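Local coordinates for protein amine Dehydrogenase (Pseudomonas putida, PDB 1JMX) that probably carries electrons through its two covalently bound c-type hemes, as the heme-bearing alpha subunit of a quinohemoprotein amine dehydrogenase, at residues R424-K436 and N451-L464. Sequence-based numbering, arbitrary orientation.
Sequences RAVEDEDVKFAGK and NPERKMMTNNAGNL
A buried arginine that ties a loop to two short consecutive helices, 423-427 and 430-433, is central to this contact: R454 reaches from the loop before strand 462-470 to D428, D430 and F433. Its NH2 gives two hydrogen bonds within the guanidinium plane. One is a salt bridge, R454 NH2 to D430 OD1 at 2.8 Å, met nearly along the C-O axis. Carboxylate and guanidinium planes stand 89° apart. The other, R454 NH2 to D428 O at 2.9 Å, comes from above the carbonyl plane. R454 NH1 turns back to its own loop, 2.8 Å from A461 O on a lone pair, and a water links R454 NE to D428 O and K455 N. With its edge gripped on several sides, the guanidinium has little freedom to rotate.

The aliphatic part of the same side chain lies over the ring of F433: R454 CG sits 3.7 Å from the F433 ring centroid, a CH-pi contact almost on the ring normal. A bend at chi3 of R454 (71°) carries R454 NE past the ring, 3.3 Å from F433 CD1. The guanidinium is left tilted only 23° from the ring.

Both segments belong to the E-set-clan domain IV, where a Schellman motif at E429 ends one helix and the same residue occupies the N-cap position of helix 430-433. D430 OD2 also receives N463 N (3.1 Å) from above the carboxylate plane, so one carboxylate holds both the loop arginine and the start of strand 462-470. G462 CA packs against the side chains of D430 and A434, where a CB would clash with A434 CB. L464 spreads its methyls, CD2 to V431 CG2 and CD1 to A434 CB, and also touches V418 of the paired strand 406-420 and F443 of strand 442-445. On the exposed side, K455 NZ makes a long salt bridge to E427 OE2 (3.9 Å).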
loop_
_atom_site.group_PDB
_atom_site.type_symbol
_atom_site.label_atom_id
_atom_site.label_comp_id
_atom_site.label_asym_id
_atom_site.label_seq_id
_atom_site.Cartn_x
_atom_site.Cartn_y
_atom_site.Cartn_z
ATOM N N ARG A 424 4.875 -20.883 12.096
ATOM C CA ARG A 424 4.031 -19.832 12.630
ATOM C C ARG A 424 2.576 -20.010 12.178
ATOM O O ARG A 424 1.655 -19.862 12.977
ATOM C CB ARG A 424 4.598 -18.469 12.228
ATOM N N ALA A 425 2.387 -20.406 10.921
ATOM C CA ALA A 425 1.054 -20.626 10.364
ATOM C C ALA A 425 0.360 -21.808 11.035
ATOM O O ALA A 425 -0.850 -21.805 11.202
ATOM C CB ALA A 425 1.144 -20.847 8.864
ATOM N N VAL A 426 1.133 -22.823 11.412
ATOM C CA VAL A 426 0.594 -24.009 12.086
ATOM C C VAL A 426 0.080 -23.614 13.476
ATOM O O VAL A 426 -1.039 -23.956 13.861
ATOM C CB VAL A 426 1.680 -25.119 12.251
ATOM C CG1 VAL A 426 1.104 -26.329 12.983
ATOM C CG2 VAL A 426 2.225 -25.541 10.900
ATOM N N GLU A 427 0.903 -22.865 14.203
ATOM C CA GLU A 427 0.588 -22.401 15.554
ATOM C C GLU A 427 -0.653 -21.487 15.610
ATOM O O GLU A 427 -1.475 -21.608 16.520
ATOM C CB GLU A 427 1.822 -21.685 16.124
ATOM C CG GLU A 427 1.935 -21.643 17.658
ATOM C CD GLU A 427 1.527 -20.294 18.269
ATOM O OE1 GLU A 427 1.907 -19.228 17.707
ATOM O OE2 GLU A 427 0.836 -20.306 19.327
ATOM N N ASP A 428 -0.799 -20.598 14.627
ATOM C CA ASP A 428 -1.938 -19.672 14.580
ATOM C C ASP A 428 -3.195 -20.249 13.922
ATOM O O ASP A 428 -4.221 -19.575 13.830
ATOM C CB ASP A 428 -1.556 -18.383 13.848
ATOM C CG ASP A 428 -0.490 -17.577 14.572
ATOM O OD1 ASP A 428 -0.360 -17.684 15.817
ATOM O OD2 ASP A 428 0.214 -16.813 13.879
ATOM N N GLU A 429 -3.107 -21.479 13.432
ATOM C CA GLU A 429 -4.248 -22.124 12.786
ATOM C C GLU A 429 -4.754 -21.341 11.571
ATOM O O GLU A 429 -5.959 -21.157 11.399
ATOM C CB GLU A 429 -5.385 -22.304 13.790
ATOM C CG GLU A 429 -4.995 -23.062 15.051
ATOM C CD GLU A 429 -6.202 -23.454 15.869
ATOM O OE1 GLU A 429 -6.883 -22.556 16.413
ATOM O OE2 GLU A 429 -6.484 -24.668 15.957
ATOM N N ASP A 430 -3.821 -20.907 10.726
ATOM C CA ASP A 430 -4.137 -20.146 9.520
ATOM C C ASP A 430 -5.030 -20.875 8.522
ATOM O O ASP A 430 -5.927 -20.277 7.937
ATOM C CB ASP A 430 -2.849 -19.723 8.809
ATOM C CG ASP A 430 -2.146 -18.567 9.498
ATOM O OD1 ASP A 430 -2.633 -18.069 10.530
ATOM O OD2 ASP A 430 -1.099 -18.148 8.983
ATOM N N VAL A 431 -4.758 -22.160 8.310
ATOM C CA VAL A 431 -5.524 -22.977 7.372
ATOM C C VAL A 431 -6.997 -23.086 7.759
ATOM O O VAL A 431 -7.850 -23.349 6.918
ATOM C CB VAL A 431 -4.886 -24.380 7.241
ATOM C CG1 VAL A 431 -5.858 -25.380 6.627
ATOM C CG2 VAL A 431 -3.653 -24.290 6.395
ATOM N N LYS A 432 -7.298 -22.837 9.026
ATOM C CA LYS A 432 -8.664 -22.921 9.521
ATOM C C LYS A 432 -9.444 -21.615 9.408
ATOM O O LYS A 432 -10.662 -21.618 9.212
ATOM C CB LYS A 432 -8.640 -23.377 10.979
ATOM C CG LYS A 432 -9.997 -23.450 11.650
ATOM C CD LYS A 432 -9.845 -24.027 13.043
ATOM C CE LYS A 432 -11.150 -23.973 13.818
ATOM N NZ LYS A 432 -10.952 -24.491 15.212
ATOM N N PHE A 433 -8.736 -20.496 9.521
ATOM C CA PHE A 433 -9.372 -19.190 9.476
ATOM C C PHE A 433 -9.190 -18.390 8.192
ATOM O O PHE A 433 -10.070 -17.622 7.822
ATOM C CB PHE A 433 -8.892 -18.353 10.662
ATOM C CG PHE A 433 -9.209 -18.951 12.008
ATOM C CD1 PHE A 433 -8.198 -19.485 12.800
ATOM C CD2 PHE A 433 -10.504 -18.942 12.500
ATOM C CE1 PHE A 433 -8.476 -20.001 14.072
ATOM C CE2 PHE A 433 -10.796 -19.454 13.768
ATOM C CZ PHE A 433 -9.779 -19.983 14.557
ATOM N N ALA A 434 -8.075 -18.596 7.498
ATOM C CA ALA A 434 -7.758 -17.845 6.282
ATOM C C ALA A 434 -8.796 -17.887 5.169
ATOM O O ALA A 434 -8.927 -16.933 4.401
ATOM C CB ALA A 434 -6.388 -18.248 5.747
ATOM N N GLY A 435 -9.525 -18.990 5.078
ATOM C CA GLY A 435 -10.539 -19.109 4.050
ATOM C C GLY A 435 -10.694 -20.545 3.599
ATOM O O GLY A 435 -10.256 -21.466 4.302
ATOM N N LYS A 436 -11.266 -20.740 2.413
ATOM C CA LYS A 436 -11.476 -22.082 1.896
ATOM C C LYS A 436 -11.023 -22.278 0.460
ATOM O O LYS A 436 -11.356 -21.494 -0.429
ATOM C CB LYS A 436 -12.944 -22.504 2.053
ATOM C CG LYS A 436 -13.946 -21.611 1.333
ATOM C CD LYS A 436 -15.401 -21.977 1.677
ATOM C CE LYS A 436 -16.410 -21.108 0.920
ATOM N NZ LYS A 436 -16.235 -19.653 1.230
ATOM N N ASN A 451 -11.284 -11.094 14.338
ATOM C CA ASN A 451 -11.994 -12.343 14.571
ATOM C C ASN A 451 -11.790 -12.817 16.005
ATOM O O ASN A 451 -10.733 -13.344 16.342
ATOM C CB ASN A 451 -11.531 -13.415 13.581
ATOM C CG ASN A 451 -12.364 -14.684 13.648
ATOM O OD1 ASN A 451 -12.102 -15.640 12.919
ATOM N ND2 ASN A 451 -13.375 -14.699 14.508
ATOM N N PRO A 452 -12.818 -12.654 16.859
ATOM C CA PRO A 452 -12.800 -13.048 18.272
ATOM C C PRO A 452 -12.291 -14.477 18.538
ATOM O O PRO A 452 -11.672 -14.733 19.576
ATOM C CB PRO A 452 -14.269 -12.887 18.677
ATOM C CG PRO A 452 -14.704 -11.744 17.864
ATOM C CD PRO A 452 -14.117 -12.050 16.511
ATOM N N GLU A 453 -12.547 -15.390 17.596
ATOM C CA GLU A 453 -12.120 -16.792 17.708
ATOM C C GLU A 453 -10.618 -16.995 17.556
ATOM O O GLU A 453 -10.089 -18.047 17.911
ATOM C CB GLU A 453 -12.837 -17.652 16.662
ATOM C CG GLU A 453 -14.321 -17.851 16.922
ATOM C CD GLU A 453 -14.586 -18.579 18.235
ATOM O OE1 GLU A 453 -14.262 -19.796 18.315
ATOM O OE2 GLU A 453 -15.102 -17.932 19.187
ATOM N N ARG A 454 -9.934 -15.990 17.018
ATOM C CA ARG A 454 -8.500 -16.087 16.813
ATOM C C ARG A 454 -7.677 -15.493 17.953
ATOM O O ARG A 454 -8.207 -14.784 18.805
ATOM C CB ARG A 454 -8.115 -15.409 15.500
ATOM C CG ARG A 454 -8.791 -15.976 14.275
ATOM C CD ARG A 454 -7.970 -15.700 13.024
ATOM N NE ARG A 454 -6.751 -16.499 13.010
ATOM C CZ ARG A 454 -5.889 -16.554 12.000
ATOM N NH1 ARG A 454 -6.089 -15.849 10.900
ATOM N NH2 ARG A 454 -4.847 -17.365 12.073
ATOM N N LYS A 455 -6.383 -15.818 17.964
ATOM C CA LYS A 455 -5.442 -15.293 18.956
ATOM C C LYS A 455 -5.348 -13.788 18.720
ATOM O O LYS A 455 -5.183 -13.352 17.580
ATOM C CB LYS A 455 -4.046 -15.897 18.761
ATOM C CG LYS A 455 -3.939 -17.386 19.032
ATOM C CD LYS A 455 -2.508 -17.889 18.828
ATOM C CE LYS A 455 -2.450 -19.422 18.787
ATOM N NZ LYS A 455 -3.012 -20.053 20.018
ATOM N N MET A 456 -5.479 -13.007 19.794
ATOM C CA MET A 456 -5.427 -11.545 19.723
ATOM C C MET A 456 -6.561 -10.986 18.858
ATOM O O MET A 456 -6.423 -9.910 18.270
ATOM C CB MET A 456 -4.075 -11.096 19.162
ATOM C CG MET A 456 -2.887 -11.519 19.999
ATOM S SD MET A 456 -1.337 -11.079 19.242
ATOM C CE MET A 456 -1.147 -9.379 19.793
ATOM N N MET A 457 -7.662 -11.744 18.775
ATOM C CA MET A 457 -8.853 -11.407 17.985
ATOM C C MET A 457 -8.470 -10.912 16.594
ATOM O O MET A 457 -9.150 -10.074 16.003
ATOM C CB MET A 457 -9.728 -10.374 18.720
ATOM C CG MET A 457 -9.135 -8.960 18.788
ATOM S SD MET A 457 -9.927 -7.889 20.006
ATOM C CE MET A 457 -11.682 -8.274 19.700
ATOM N N THR A 458 -7.407 -11.493 16.054
ATOM C CA THR A 458 -6.886 -11.097 14.753
ATOM C C THR A 458 -7.751 -11.416 13.527
ATOM O O THR A 458 -8.760 -12.115 13.613
ATOM C CB THR A 458 -5.447 -11.638 14.548
ATOM O OG1 THR A 458 -4.825 -10.937 13.467
ATOM C CG2 THR A 458 -5.461 -13.133 14.246
ATOM N N ASN A 459 -7.355 -10.859 12.389
ATOM C CA ASN A 459 -8.066 -11.068 11.133
ATOM C C ASN A 459 -7.842 -12.472 10.580
ATOM O O ASN A 459 -6.915 -13.181 10.971
ATOM C CB ASN A 459 -7.609 -10.052 10.082
ATOM C CG ASN A 459 -7.517 -8.653 10.631
ATOM O OD1 ASN A 459 -6.448 -8.217 11.042
ATOM N ND2 ASN A 459 -8.640 -7.947 10.656
ATOM N N ASN A 460 -8.672 -12.831 9.611
ATOM C CA ASN A 460 -8.606 -14.123 8.959
ATOM C C ASN A 460 -7.531 -14.118 7.874
ATOM O O ASN A 460 -7.766 -14.498 6.724
ATOM C CB ASN A 460 -9.989 -14.472 8.403
ATOM C CG ASN A 460 -11.035 -14.572 9.499
ATOM O OD1 ASN A 460 -10.787 -15.165 10.550
ATOM N ND2 ASN A 460 -12.195 -13.971 9.272
ATOM N N ALA A 461 -6.352 -13.642 8.262
ATOM C CA ALA A 461 -5.196 -13.571 7.387
ATOM C C ALA A 461 -4.401 -14.870 7.557
ATOM O O ALA A 461 -4.610 -15.606 8.523
ATOM C CB ALA A 461 -4.332 -12.357 7.756
ATOM N N GLY A 462 -3.509 -15.157 6.612
ATOM C CA GLY A 462 -2.712 -16.366 6.696
ATOM C C GLY A 462 -1.559 -16.460 5.715
ATOM O O GLY A 462 -1.542 -15.787 4.686
ATOM N N ASN A 463 -0.572 -17.278 6.069
ATOM C CA ASN A 463 0.602 -17.508 5.237
ATOM C C ASN A 463 0.423 -18.955 4.772
ATOM O O ASN A 463 0.673 -19.899 5.526
ATOM C CB ASN A 463 1.870 -17.339 6.081
ATOM C CG ASN A 463 3.095 -17.094 5.247
ATOM O OD1 ASN A 463 3.051 -17.185 4.026
ATOM N ND2 ASN A 463 4.200 -16.781 5.901
ATOM N N LEU A 464 -0.053 -19.114 3.541
ATOM C CA LEU A 464 -0.359 -20.427 2.989
ATOM C C LEU A 464 0.487 -20.992 1.846
ATOM O O LEU A 464 1.081 -20.274 1.043
ATOM C CB LEU A 464 -1.835 -20.460 2.579
ATOM C CG LEU A 464 -2.865 -20.119 3.658
ATOM C CD1 LEU A 464 -4.261 -20.201 3.069
ATOM C CD2 LEU A 464 -2.724 -21.070 4.846
HETATM O O HOH W 1 -5.656 -17.570 15.490
#